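Local coordinates for Non-sulfated chondroitin lyase E66 (Autographa californica nucleopolyhedrovirus, PDB 3VSN), which acts as a chondroitin lyase of the occlusion-derived virus envelope, essential for oral infectivity, and may digest the chondroitin sulfate barrier of the host midgut peritrophic matrix, at residues Q392-I397 / N468-R473; N438-K443 / I460-N465; S523-S528 / E537-F542. All coordinates share one frame; numbering follows the deposited sequence.

Interaction 1 of 3, residues Q392-I397 / N468-R473; sequences QSLNGI and NNTNGR
Thr-470 faces the loop 392-397 with its methyl group. Thr-470 CG2 lies 4.3 Å from Leu-394 CG and just reaches Ser-393 CA. Its hydroxyl OG1 bonds back into its own loop, to Leu-467 O. Next along, Asn-471 serves the contact indirectly. Its carbonyl O accepts from Arg-473 NH1 of the same segment at 2.9 Å, near the guanidinium plane but well above the carbonyl plane. Gly-472 starts the strand 472-480. Arg-473 carries the main side-chain contact. The first torsion (chi1 41°) tucks CG over the backbone, and further bends at chi2 and chi3 turn the chain back toward Asn-471 O and the loop. Leu-394 CD2 then rests over one face of the guanidinium, offset toward its rim and 3.5 Å from Arg-473 NH1. The bond to Asn-471 O and a salt bridge from NE to Glu-537 limit the rotation of this flat group. On the loop itself, Asn-395 OD1 accepts from Ile-397 N at 3.1 Å, which makes an Asx turn. The contact joins this turn-bearing loop, which leaves edge strand 390-391, to the start of neighbouring strand 472-480 in an antiparallel beta-sheet.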
ATOM      1  N   GLN A 392       5.719  -4.562  24.525  1.00 15.16           N
ATOM      2  CA  GLN A 392       5.787  -5.555  25.599  1.00 16.06           C
ATOM      3  C   GLN A 392       7.100  -5.466  26.371  1.00 16.96           C
ATOM      4  O   GLN A 392       7.295  -6.165  27.364  1.00 17.32           O
ATOM      5  CB  GLN A 392       5.603  -6.967  25.039  1.00 16.14           C
ATOM      6  CG  GLN A 392       4.219  -7.242  24.476  1.00 16.06           C
ATOM      7  CD  GLN A 392       4.046  -8.688  24.048  1.00 16.27           C
ATOM      8  OE1 GLN A 392       4.378  -9.613  24.794  1.00 16.44           O
ATOM      9  NE2 GLN A 392       3.518  -8.890  22.846  1.00 15.90           N
ATOM     10  N   SER A 393       7.992  -4.600  25.904  1.00 17.75           N
ATOM     11  CA  SER A 393       9.263  -4.334  26.574  1.00 18.53           C
ATOM     12  C   SER A 393       9.605  -2.851  26.421  1.00 18.90           C
ATOM     13  O   SER A 393       8.967  -2.136  25.637  1.00 18.75           O
ATOM     14  CB  SER A 393      10.371  -5.207  25.979  1.00 18.55           C
ATOM     15  OG  SER A 393      10.550  -4.928  24.601  1.00 19.40           O
ATOM     16  N   LEU A 394      10.605  -2.391  27.163  1.00 19.16           N
ATOM     17  CA  LEU A 394      11.024  -0.994  27.085  1.00 19.62           C
ATOM     18  C   LEU A 394      11.627  -0.617  25.723  1.00 19.74           C
ATOM     19  O   LEU A 394      11.306   0.439  25.172  1.00 19.79           O
ATOM     20  CB  LEU A 394      11.964  -0.634  28.244  1.00 19.69           C
ATOM     21  CG  LEU A 394      11.352  -0.661  29.653  1.00 19.93           C
ATOM     22  CD1 LEU A 394      12.419  -0.391  30.703  1.00 19.99           C
ATOM     23  CD2 LEU A 394      10.206   0.337  29.793  1.00 19.96           C
ATOM     24  N   ASN A 395      12.470  -1.488  25.167  1.00 20.02           N
ATOM     25  CA  ASN A 395      13.092  -1.205  23.865  1.00 20.07           C
ATOM     26  C   ASN A 395      12.172  -1.464  22.667  1.00 19.71           C
ATOM     27  O   ASN A 395      12.475  -1.063  21.542  1.00 19.52           O
ATOM     28  CB  ASN A 395      14.458  -1.907  23.711  1.00 20.81           C
ATOM     29  CG  ASN A 395      14.350  -3.419  23.542  1.00 21.44           C
ATOM     30  OD1 ASN A 395      13.291  -3.966  23.240  1.00 21.62           O
ATOM     31  ND2 ASN A 395      15.476  -4.098  23.722  1.00 21.99           N
ATOM     32  N   GLY A 396      11.065  -2.156  22.924  1.00 19.30           N
ATOM     33  CA  GLY A 396       9.995  -2.344  21.943  1.00 18.95           C
ATOM     34  C   GLY A 396      10.272  -3.282  20.784  1.00 18.88           C
ATOM     35  O   GLY A 396       9.487  -3.338  19.840  1.00 18.62           O
ATOM     36  N   ILE A 397      11.379  -4.021  20.842  1.00 18.86           N
ATOM     37  CA  ILE A 397      11.744  -4.932  19.753  1.00 18.74           C
ATOM     38  C   ILE A 397      11.008  -6.266  19.878  1.00 18.71           C
ATOM     39  O   ILE A 397      11.142  -6.969  20.875  1.00 18.64           O
ATOM     40  CB  ILE A 397      13.278  -5.132  19.655  1.00 18.97           C
ATOM     41  CG1 ILE A 397      13.955  -3.818  19.241  1.00 19.09           C
ATOM     42  CG2 ILE A 397      13.621  -6.245  18.666  1.00 18.98           C
ATOM     43  CD1 ILE A 397      15.432  -3.728  19.583  1.00 19.56           C
ATOM     44  N   ASN A 468       8.341 -10.581  32.734  1.00 18.98           N
ATOM     45  CA  ASN A 468       9.447 -10.302  33.661  1.00 19.88           C
ATOM     46  C   ASN A 468       9.222  -8.984  34.422  1.00 20.05           C
ATOM     47  O   ASN A 468      10.093  -8.110  34.459  1.00 20.19           O
ATOM     48  CB  ASN A 468      10.789 -10.295  32.906  1.00 20.45           C
ATOM     49  CG  ASN A 468      11.994 -10.253  33.834  1.00 21.28           C
ATOM     50  OD1 ASN A 468      11.943 -10.731  34.965  1.00 22.22           O
ATOM     51  ND2 ASN A 468      13.085  -9.672  33.353  1.00 21.79           N
ATOM     52  N   ASN A 469       8.025  -8.855  34.995  1.00 20.21           N
ATOM     53  CA  ASN A 469       7.607  -7.683  35.781  1.00 20.59           C
ATOM     54  C   ASN A 469       7.798  -6.333  35.081  1.00 20.16           C
ATOM     55  O   ASN A 469       8.081  -5.322  35.722  1.00 19.98           O
ATOM     56  CB  ASN A 469       8.270  -7.688  37.168  1.00 22.07           C
ATOM     57  CG  ASN A 469       8.046  -8.990  37.916  1.00 23.43           C
ATOM     58  OD1 ASN A 469       9.001  -9.672  38.291  1.00 24.98           O
ATOM     59  ND2 ASN A 469       6.782  -9.353  38.121  1.00 24.03           N
ATOM     60  N   THR A 470       7.633  -6.333  33.762  1.00 19.39           N
ATOM     61  CA  THR A 470       7.724  -5.116  32.966  1.00 18.64           C
ATOM     62  C   THR A 470       6.333  -4.739  32.469  1.00 17.63           C
ATOM     63  O   THR A 470       5.645  -5.561  31.858  1.00 17.36           O
ATOM     64  CB  THR A 470       8.667  -5.309  31.759  1.00 19.04           C
ATOM     65  OG1 THR A 470       9.915  -5.850  32.209  1.00 19.77           O
ATOM     66  CG2 THR A 470       8.920  -3.978  31.036  1.00 19.04           C
ATOM     67  N   ASN A 471       5.921  -3.504  32.737  1.00 16.60           N
ATOM     68  CA  ASN A 471       4.647  -3.001  32.237  1.00 15.96           C
ATOM     69  C   ASN A 471       4.675  -2.848  30.719  1.00 15.39           C
ATOM     70  O   ASN A 471       5.691  -2.455  30.141  1.00 15.04           O
ATOM     71  CB  ASN A 471       4.309  -1.647  32.867  1.00 15.90           C
ATOM     72  CG  ASN A 471       4.053  -1.732  34.362  1.00 16.12           C
ATOM     73  OD1 ASN A 471       4.462  -0.850  35.117  1.00 16.61           O
ATOM     74  ND2 ASN A 471       3.372  -2.781  34.794  1.00 15.24           N
ATOM     75  N   GLY A 472       3.554  -3.161  30.078  1.00 15.05           N
ATOM     76  CA  GLY A 472       3.392  -2.874  28.656  1.00 14.88           C
ATOM     77  C   GLY A 472       3.051  -1.407  28.460  1.00 14.86           C
ATOM     78  O   GLY A 472       2.910  -0.657  29.429  1.00 14.56           O
ATOM     79  N   ARG A 473       2.925  -0.990  27.205  1.00 14.83           N
ATOM     80  CA  ARG A 473       2.512   0.378  26.894  1.00 14.85           C
ATOM     81  C   ARG A 473       1.914   0.461  25.506  1.00 14.36           C
ATOM     82  O   ARG A 473       2.291  -0.294  24.606  1.00 14.13           O
ATOM     83  CB  ARG A 473       3.676   1.367  27.010  1.00 15.81           C
ATOM     84  CG  ARG A 473       4.998   0.859  26.455  1.00 16.73           C
ATOM     85  CD  ARG A 473       5.897   0.383  27.580  1.00 17.52           C
ATOM     86  NE  ARG A 473       6.301   1.509  28.410  1.00 18.75           N
ATOM     87  CZ  ARG A 473       6.685   1.427  29.680  1.00 18.84           C
ATOM     88  NH1 ARG A 473       6.721   0.258  30.306  1.00 19.39           N
ATOM     89  NH2 ARG A 473       7.031   2.530  30.325  1.00 18.71           N
TER

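Interaction 2 of 3, residues N438-K443 / I460-N465; sequences NNLQFK and IGVEPN
Asn-438 lies against Val-462 and Glu-463 with its amide. Its CG is anti to the backbone N (chi1 -171°), which sets ND2 3.7 Å from Val-462 CB and OD1 3.6 Å from Glu-463 CB. The amide plane is turned 53° from the Glu-463 carboxylate. ND2 is held by Ser-466 OG and Gln-392 OE1. Asn-439 and Glu-463 run side by side and point the same way. The glutamate starts out extended and then bends at chi2 (69°), bringing OE1 alongside the asparagine amide.

On another side of the backbone, Leu-440 CD1 meets Val-462 CG1 at 4.1 Å and reaches toward Ile-460 CG2. Helix 359-364 adds Met-364 to this apolar group, touching both Leu-440 and Phe-442. Phe-442 contributes mainly its CB, 4.2 Å from Ile-460 CG1. Its ring leads away and meets Tyr-457 edge-to-face.

These residues belong to the open end of the antiparallel hairpin formed by strands 440-449 and 452-461, inside a larger antiparallel sheet. Gln-441 and Gly-461 form a hydrogen-bonded pair. Gln-441 N donates to Gly-461 O at 2.9 Å, and Gly-461 N donates to Gln-441 O at 3.0 Å. Gln-441 CG stands over the glycine backbone, and the rest of the chain extends beyond it. Past the paired strands, Glu-463 N still donates to Asn-438 O, in a nearly straight bond of 3.0 Å.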
ATOM      1  N   ASN A 438       4.009 -13.555  21.764  1.00 15.29           N
ATOM      2  CA  ASN A 438       3.799 -13.851  23.182  1.00 15.37           C
ATOM      3  C   ASN A 438       2.309 -13.990  23.546  1.00 15.04           C
ATOM      4  O   ASN A 438       1.883 -13.604  24.641  1.00 14.92           O
ATOM      5  CB  ASN A 438       4.493 -12.773  24.032  1.00 15.78           C
ATOM      6  CG  ASN A 438       4.520 -13.105  25.506  1.00 16.18           C
ATOM      7  OD1 ASN A 438       4.668 -14.261  25.890  1.00 16.75           O
ATOM      8  ND2 ASN A 438       4.379 -12.081  26.345  1.00 16.16           N
ATOM      9  N   ASN A 439       1.527 -14.549  22.620  1.00 14.77           N
ATOM     10  CA  ASN A 439       0.068 -14.683  22.773  1.00 14.73           C
ATOM     11  C   ASN A 439      -0.663 -13.355  22.995  1.00 14.32           C
ATOM     12  O   ASN A 439      -1.717 -13.320  23.642  1.00 14.14           O
ATOM     13  CB  ASN A 439      -0.303 -15.702  23.868  1.00 15.49           C
ATOM     14  CG  ASN A 439      -0.338 -17.137  23.358  1.00 16.43           C
ATOM     15  OD1 ASN A 439      -0.186 -18.082  24.134  1.00 17.60           O
ATOM     16  ND2 ASN A 439      -0.555 -17.307  22.061  1.00 16.19           N
ATOM     17  N   LEU A 440      -0.099 -12.269  22.466  1.00 13.78           N
ATOM     18  CA  LEU A 440      -0.770 -10.968  22.480  1.00 13.48           C
ATOM     19  C   LEU A 440      -2.164 -11.090  21.893  1.00 13.30           C
ATOM     20  O   LEU A 440      -2.350 -11.650  20.808  1.00 13.63           O
ATOM     21  CB  LEU A 440       0.028  -9.915  21.700  1.00 13.53           C
ATOM     22  CG  LEU A 440      -0.630  -8.537  21.515  1.00 13.58           C
ATOM     23  CD1 LEU A 440      -0.652  -7.741  22.817  1.00 13.68           C
ATOM     24  CD2 LEU A 440       0.078  -7.764  20.416  1.00 13.58           C
ATOM     25  N   GLN A 441      -3.141 -10.571  22.626  1.00 13.01           N
ATOM     26  CA  GLN A 441      -4.513 -10.488  22.147  1.00 12.79           C
ATOM     27  C   GLN A 441      -5.077  -9.115  22.477  1.00 12.62           C
ATOM     28  O   GLN A 441      -4.596  -8.445  23.398  1.00 12.50           O
ATOM     29  CB  GLN A 441      -5.378 -11.586  22.773  1.00 12.88           C
ATOM     30  CG  GLN A 441      -5.546 -11.473  24.283  1.00 13.16           C
ATOM     31  CD  GLN A 441      -6.533 -12.483  24.829  1.00 13.51           C
ATOM     32  OE1 GLN A 441      -7.740 -12.357  24.627  1.00 14.03           O
ATOM     33  NE2 GLN A 441      -6.024 -13.489  25.525  1.00 13.38           N
ATOM     34  N   PHE A 442      -6.081  -8.693  21.712  1.00 12.24           N
ATOM     35  CA  PHE A 442      -6.805  -7.462  22.014  1.00 11.99           C
ATOM     36  C   PHE A 442      -8.139  -7.378  21.289  1.00 11.94           C
ATOM     37  O   PHE A 442      -8.377  -8.084  20.305  1.00 11.88           O
ATOM     38  CB  PHE A 442      -5.953  -6.206  21.722  1.00 11.80           C
ATOM     39  CG  PHE A 442      -5.410  -6.128  20.312  1.00 11.73           C
ATOM     40  CD1 PHE A 442      -6.251  -5.874  19.230  1.00 11.68           C
ATOM     41  CD2 PHE A 442      -4.043  -6.266  20.073  1.00 11.80           C
ATOM     42  CE1 PHE A 442      -5.747  -5.789  17.937  1.00 11.72           C
ATOM     43  CE2 PHE A 442      -3.531  -6.172  18.782  1.00 11.74           C
ATOM     44  CZ  PHE A 442      -4.383  -5.933  17.714  1.00 11.76           C
ATOM     45  N   LYS A 443      -9.008  -6.514  21.802  1.00 11.78           N
ATOM     46  CA  LYS A 443     -10.124  -5.996  21.026  1.00 11.73           C
ATOM     47  C   LYS A 443      -9.757  -4.561  20.672  1.00 11.52           C
ATOM     48  O   LYS A 443      -9.362  -3.787  21.542  1.00 11.37           O
ATOM     49  CB  LYS A 443     -11.421  -6.047  21.834  1.00 11.94           C
ATOM     50  CG  LYS A 443     -11.938  -7.453  22.127  1.00 12.42           C
ATOM     51  CD  LYS A 443     -13.017  -7.879  21.140  1.00 12.72           C
ATOM     52  CE  LYS A 443     -13.442  -9.332  21.327  1.00 12.92           C
ATOM     53  NZ  LYS A 443     -14.172  -9.607  22.598  1.00 13.13           N
ATOM     54  N   ILE A 460      -6.704  -6.221  26.388  1.00 11.84           N
ATOM     55  CA  ILE A 460      -5.322  -6.467  25.985  1.00 11.94           C
ATOM     56  C   ILE A 460      -4.750  -7.535  26.914  1.00 12.23           C
ATOM     57  O   ILE A 460      -4.794  -7.390  28.144  1.00 12.01           O
ATOM     58  CB  ILE A 460      -4.441  -5.202  26.086  1.00 11.79           C
ATOM     59  CG1 ILE A 460      -4.956  -4.087  25.164  1.00 11.87           C
ATOM     60  CG2 ILE A 460      -2.986  -5.527  25.770  1.00 11.76           C
ATOM     61  CD1 ILE A 460      -4.329  -2.736  25.450  1.00 11.91           C
ATOM     62  N   GLY A 461      -4.224  -8.601  26.324  1.00 12.51           N
ATOM     63  CA  GLY A 461      -3.633  -9.680  27.102  1.00 13.03           C
ATOM     64  C   GLY A 461      -2.380 -10.250  26.477  1.00 13.35           C
ATOM     65  O   GLY A 461      -2.175 -10.129  25.271  1.00 13.11           O
ATOM     66  N   VAL A 462      -1.533 -10.847  27.312  1.00 13.55           N
ATOM     67  CA  VAL A 462      -0.404 -11.658  26.846  1.00 13.89           C
ATOM     68  C   VAL A 462      -0.355 -12.920  27.696  1.00 14.44           C
ATOM     69  O   VAL A 462      -1.070 -13.021  28.696  1.00 13.88           O
ATOM     70  CB  VAL A 462       0.963 -10.927  26.930  1.00 13.86           C
ATOM     71  CG1 VAL A 462       1.033  -9.756  25.952  1.00 13.78           C
ATOM     72  CG2 VAL A 462       1.273 -10.481  28.355  1.00 13.96           C
ATOM     73  N   GLU A 463       0.484 -13.877  27.301  1.00 15.27           N
ATOM     74  CA  GLU A 463       0.713 -15.081  28.103  1.00 16.44           C
ATOM     75  C   GLU A 463       0.958 -14.680  29.563  1.00 16.05           C
ATOM     76  O   GLU A 463       1.794 -13.820  29.830  1.00 15.87           O
ATOM     77  CB  GLU A 463       1.910 -15.869  27.553  1.00 17.63           C
ATOM     78  CG  GLU A 463       2.168 -17.215  28.223  1.00 19.26           C
ATOM     79  CD  GLU A 463       1.097 -18.250  27.920  1.00 20.61           C
ATOM     80  OE1 GLU A 463       0.513 -18.223  26.814  1.00 21.80           O
ATOM     81  OE2 GLU A 463       0.836 -19.099  28.791  1.00 21.66           O
ATOM     82  N   PRO A 464       0.207 -15.276  30.511  1.00 16.19           N
ATOM     83  CA  PRO A 464       0.448 -14.952  31.919  1.00 16.34           C
ATOM     84  C   PRO A 464       1.903 -15.185  32.333  1.00 16.69           C
ATOM     85  O   PRO A 464       2.532 -16.135  31.860  1.00 16.61           O
ATOM     86  CB  PRO A 464      -0.480 -15.918  32.660  1.00 16.30           C
ATOM     87  CG  PRO A 464      -1.609 -16.136  31.704  1.00 16.25           C
ATOM     88  CD  PRO A 464      -0.969 -16.153  30.343  1.00 16.13           C
ATOM     89  N   ASN A 465       2.424 -14.296  33.182  1.00 17.11           N
ATOM     90  CA  ASN A 465       3.758 -14.432  33.797  1.00 17.89           C
ATOM     91  C   ASN A 465       4.941 -14.370  32.830  1.00 17.76           C
ATOM     92  O   ASN A 465       6.022 -14.887  33.128  1.00 18.17           O
ATOM     93  CB  ASN A 465       3.825 -15.698  34.667  1.00 18.90           C
ATOM     94  CG  ASN A 465       2.733 -15.731  35.715  1.00 19.97           C
ATOM     95  OD1 ASN A 465       2.518 -14.750  36.431  1.00 20.73           O
ATOM     96  ND2 ASN A 465       2.020 -16.850  35.796  1.00 20.39           N
TER

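Interaction 3 of 3, residues S523-S528 / E537-F542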
ATOM      1  N   SER A 523      -3.008   7.773  31.929  1.00 13.54           N
ATOM      2  CA  SER A 523      -2.609   9.099  31.488  1.00 13.59           C
ATOM      3  C   SER A 523      -1.518   8.996  30.417  1.00 13.26           C
ATOM      4  O   SER A 523      -0.904   7.938  30.235  1.00 12.92           O
ATOM      5  CB  SER A 523      -2.140   9.946  32.673  1.00 14.28           C
ATOM      6  OG  SER A 523      -0.825   9.600  33.060  1.00 15.06           O
ATOM      7  N   LEU A 524      -1.302  10.095  29.701  1.00 12.87           N
ATOM      8  CA  LEU A 524      -0.233  10.180  28.715  1.00 12.72           C
ATOM      9  C   LEU A 524       1.081  10.507  29.404  1.00 12.70           C
ATOM     10  O   LEU A 524       1.153  11.442  30.204  1.00 12.78           O
ATOM     11  CB  LEU A 524      -0.549  11.256  27.672  1.00 12.48           C
ATOM     12  CG  LEU A 524      -1.875  11.175  26.909  1.00 12.71           C
ATOM     13  CD1 LEU A 524      -2.043  12.399  26.017  1.00 12.64           C
ATOM     14  CD2 LEU A 524      -1.964   9.895  26.089  1.00 12.44           C
ATOM     15  N   THR A 525       2.112   9.725  29.096  1.00 12.63           N
ATOM     16  CA  THR A 525       3.449   9.949  29.639  1.00 12.70           C
ATOM     17  C   THR A 525       4.481   9.881  28.519  1.00 12.65           C
ATOM     18  O   THR A 525       4.224   9.296  27.462  1.00 12.26           O
ATOM     19  CB  THR A 525       3.802   8.942  30.756  1.00 12.89           C
ATOM     20  OG1 THR A 525       3.542   7.609  30.301  1.00 13.08           O
ATOM     21  CG2 THR A 525       2.985   9.223  32.018  1.00 12.79           C
ATOM     22  N   VAL A 526       5.637  10.494  28.759  1.00 12.65           N
ATOM     23  CA  VAL A 526       6.691  10.628  27.752  1.00 12.79           C
ATOM     24  C   VAL A 526       7.889   9.741  28.092  1.00 13.41           C
ATOM     25  O   VAL A 526       8.325   9.699  29.242  1.00 13.26           O
ATOM     26  CB  VAL A 526       7.153  12.100  27.632  1.00 12.70           C
ATOM     27  CG1 VAL A 526       8.322  12.237  26.661  1.00 12.63           C
ATOM     28  CG2 VAL A 526       5.995  12.989  27.199  1.00 12.51           C
ATOM     29  N   ARG A 527       8.418   9.045  27.086  1.00 13.99           N
ATOM     30  CA  ARG A 527       9.573   8.167  27.268  1.00 14.59           C
ATOM     31  C   ARG A 527      10.338   7.993  25.958  1.00 15.11           C
ATOM     32  O   ARG A 527       9.735   8.006  24.884  1.00 15.01           O
ATOM     33  CB  ARG A 527       9.111   6.800  27.786  1.00 14.64           C
ATOM     34  CG  ARG A 527      10.229   5.831  28.142  1.00 14.75           C
ATOM     35  CD  ARG A 527       9.661   4.518  28.662  1.00 14.81           C
ATOM     36  NE  ARG A 527       8.865   3.838  27.641  1.00 14.66           N
ATOM     37  CZ  ARG A 527       9.351   2.981  26.747  1.00 14.73           C
ATOM     38  NH1 ARG A 527      10.645   2.675  26.733  1.00 14.42           N
ATOM     39  NH2 ARG A 527       8.539   2.431  25.857  1.00 14.76           N
ATOM     40  N   SER A 528      11.660   7.839  26.063  1.00 15.75           N
ATOM     41  CA  SER A 528      12.515   7.502  24.917  1.00 16.59           C
ATOM     42  C   SER A 528      12.980   6.042  24.990  1.00 17.06           C
ATOM     43  O   SER A 528      13.768   5.690  25.872  1.00 16.97           O
ATOM     44  CB  SER A 528      13.730   8.435  24.853  1.00 16.93           C
ATOM     45  OG  SER A 528      13.329   9.776  24.637  1.00 17.58           O
ATOM     46  N   GLU A 537       2.967   7.771  25.447  1.00 12.23           N
ATOM     47  CA  GLU A 537       2.398   6.431  25.594  1.00 12.38           C
ATOM     48  C   GLU A 537       1.434   6.333  26.771  1.00 12.15           C
ATOM     49  O   GLU A 537       1.436   7.185  27.660  1.00 11.80           O
ATOM     50  CB  GLU A 537       3.514   5.379  25.719  1.00 12.56           C
ATOM     51  CG  GLU A 537       4.381   5.528  26.968  1.00 12.99           C
ATOM     52  CD  GLU A 537       5.592   4.603  26.998  1.00 13.22           C
ATOM     53  OE1 GLU A 537       5.938   4.002  25.958  1.00 13.31           O
ATOM     54  OE2 GLU A 537       6.210   4.477  28.080  1.00 13.63           O
ATOM     55  N   GLN A 538       0.602   5.296  26.751  1.00 12.25           N
ATOM     56  CA  GLN A 538      -0.233   4.946  27.892  1.00 12.47           C
ATOM     57  C   GLN A 538       0.268   3.621  28.452  1.00 12.74           C
ATOM     58  O   GLN A 538       0.164   2.573  27.798  1.00 12.58           O
ATOM     59  CB  GLN A 538      -1.713   4.869  27.494  1.00 12.66           C
ATOM     60  CG  GLN A 538      -2.351   6.238  27.267  1.00 12.81           C
ATOM     61  CD  GLN A 538      -3.838   6.174  26.944  1.00 13.18           C
ATOM     62  OE1 GLN A 538      -4.458   5.115  27.002  1.00 13.54           O
ATOM     63  NE2 GLN A 538      -4.416   7.319  26.602  1.00 13.20           N
ATOM     64  N   ILE A 539       0.839   3.683  29.652  1.00 12.85           N
ATOM     65  CA  ILE A 539       1.418   2.510  30.297  1.00 13.05           C
ATOM     66  C   ILE A 539       0.311   1.628  30.878  1.00 13.12           C
ATOM     67  O   ILE A 539      -0.602   2.116  31.547  1.00 13.21           O
ATOM     68  CB  ILE A 539       2.454   2.901  31.380  1.00 13.26           C
ATOM     69  CG1 ILE A 539       3.622   3.679  30.747  1.00 13.26           C
ATOM     70  CG2 ILE A 539       2.980   1.660  32.099  1.00 13.53           C
ATOM     71  CD1 ILE A 539       4.486   4.451  31.728  1.00 13.57           C
ATOM     72  N   ILE A 540       0.395   0.332  30.599  1.00 12.96           N
ATOM     73  CA  ILE A 540      -0.588  -0.641  31.073  1.00 13.12           C
ATOM     74  C   ILE A 540       0.100  -1.691  31.951  1.00 13.34           C
ATOM     75  O   ILE A 540       1.170  -2.198  31.603  1.00 13.28           O
ATOM     76  CB  ILE A 540      -1.354  -1.298  29.897  1.00 13.07           C
ATOM     77  CG1 ILE A 540      -0.376  -1.837  28.835  1.00 13.02           C
ATOM     78  CG2 ILE A 540      -2.322  -0.294  29.276  1.00 12.96           C
ATOM     79  CD1 ILE A 540      -1.012  -2.680  27.744  1.00 13.05           C
ATOM     80  N   SER A 541      -0.505  -2.013  33.091  1.00 13.73           N
ATOM     81  CA  SER A 541       0.141  -2.907  34.060  1.00 13.99           C
ATOM     82  C   SER A 541       0.296  -4.331  33.524  1.00 14.17           C
ATOM     83  O   SER A 541      -0.598  -4.846  32.851  1.00 13.66           O
ATOM     84  CB  SER A 541      -0.624  -2.922  35.384  1.00 14.26           C
ATOM     85  OG  SER A 541      -1.860  -3.602  35.250  1.00 14.83           O
ATOM     86  N   PHE A 542       1.432  -4.962  33.822  1.00 14.42           N
ATOM     87  CA  PHE A 542       1.619  -6.362  33.443  1.00 14.98           C
ATOM     88  C   PHE A 542       0.559  -7.259  34.089  1.00 14.95           C
ATOM     89  O   PHE A 542       0.143  -8.245  33.485  1.00 15.00           O
ATOM     90  CB  PHE A 542       3.053  -6.871  33.696  1.00 15.45           C
ATOM     91  CG  PHE A 542       3.485  -6.849  35.143  1.00 16.11           C
ATOM     92  CD1 PHE A 542       3.179  -7.907  36.000  1.00 16.42           C
ATOM     93  CD2 PHE A 542       4.244  -5.790  35.637  1.00 16.27           C
ATOM     94  CE1 PHE A 542       3.593  -7.890  37.331  1.00 16.73           C
ATOM     95  CE2 PHE A 542       4.659  -5.768  36.966  1.00 16.57           C
ATOM     96  CZ  PHE A 542       4.333  -6.819  37.812  1.00 16.64           C
TER
HETATM   97  O   HOH W   1       1.165   6.317  30.895  1.00 11.41           O
HETATM   98  O   HOH W   2       6.002   6.807  29.584  1.00 16.20           O
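Arg-527 and Glu-537 form a salt bridge with two nitrogens gripping two oxygens. Arg-527 NE donates to Glu-537 OE2 at 2.8 Å and Arg-527 NH2 donates to Glu-537 OE1 at 3.0 Å. The guanidinium presents its NE side, and both oxygens lie near its plane. OE1 is met on its syn lone pair. OE2 is also approached from the syn side, but with NE 25° out of the carboxylate plane. The arginine chain runs straight from the backbone and bends at chi3 (63°), which turns NE to the carboxylate. OE2 also takes a salt bridge from Arg-473. Both arginines share the carboxylate, which probably balances the charge of the two neighbouring guanidinium groups. Arg-527 NH1 donates to Leu-394 O.

Backbone bonds join Thr-525 and Glu-537 in both directions. Thr-525 N donates to Glu-537 O at 3.0 Å, and Glu-537 N donates to Thr-525 O at 2.8 Å. This is a hydrogen-bonded pair of the antiparallel hairpin of strands 525-530 and 533-540. The first of these strands is at the edge of its sheet within the chain.

Two waters fill in the polar contacts round Thr-525 OG1. One, 2.8 Å from Thr-525 OG1, also donates to Ser-523 O and accepts from Ile-539 N. The other lies 2.7 Å from Thr-525 OG1 and donates to Glu-537 OE2.

Van der Waals contacts are few. Ile-539 CD1 comes to 3.6 Å from Thr-525 OG1, the two side chains crossing at about a right angle. Leu-524 CD2 packs against Gln-538 CG and NE2, while that amide binds Cys-553 O.

In the fold
Interactions 1 and 3 reach the same antiparallel sheet, with centres about 10 Å apart. Strands 472-480 and 533-540 are neighbours there, and Gly-472 O accepts from Ile-540 N at 2.9 Å. Their side chains meet in one charged cluster, in which Arg-473 of interaction 1 joins the Arg-527 and Glu-537 pair of interaction 3. Interaction 2 belongs to another sheet. Along the chain it is nested inside the loop closed by interaction 1, and the centres are about 13 Å apart. The two meet where Gln-392 OE1 lies 2.9 Å from Asn-438 ND2. Interactions 2 and 3, about 17 Å apart between centres, touch through Ile-460 and Ile-540. All three lie away from the catalytic residues.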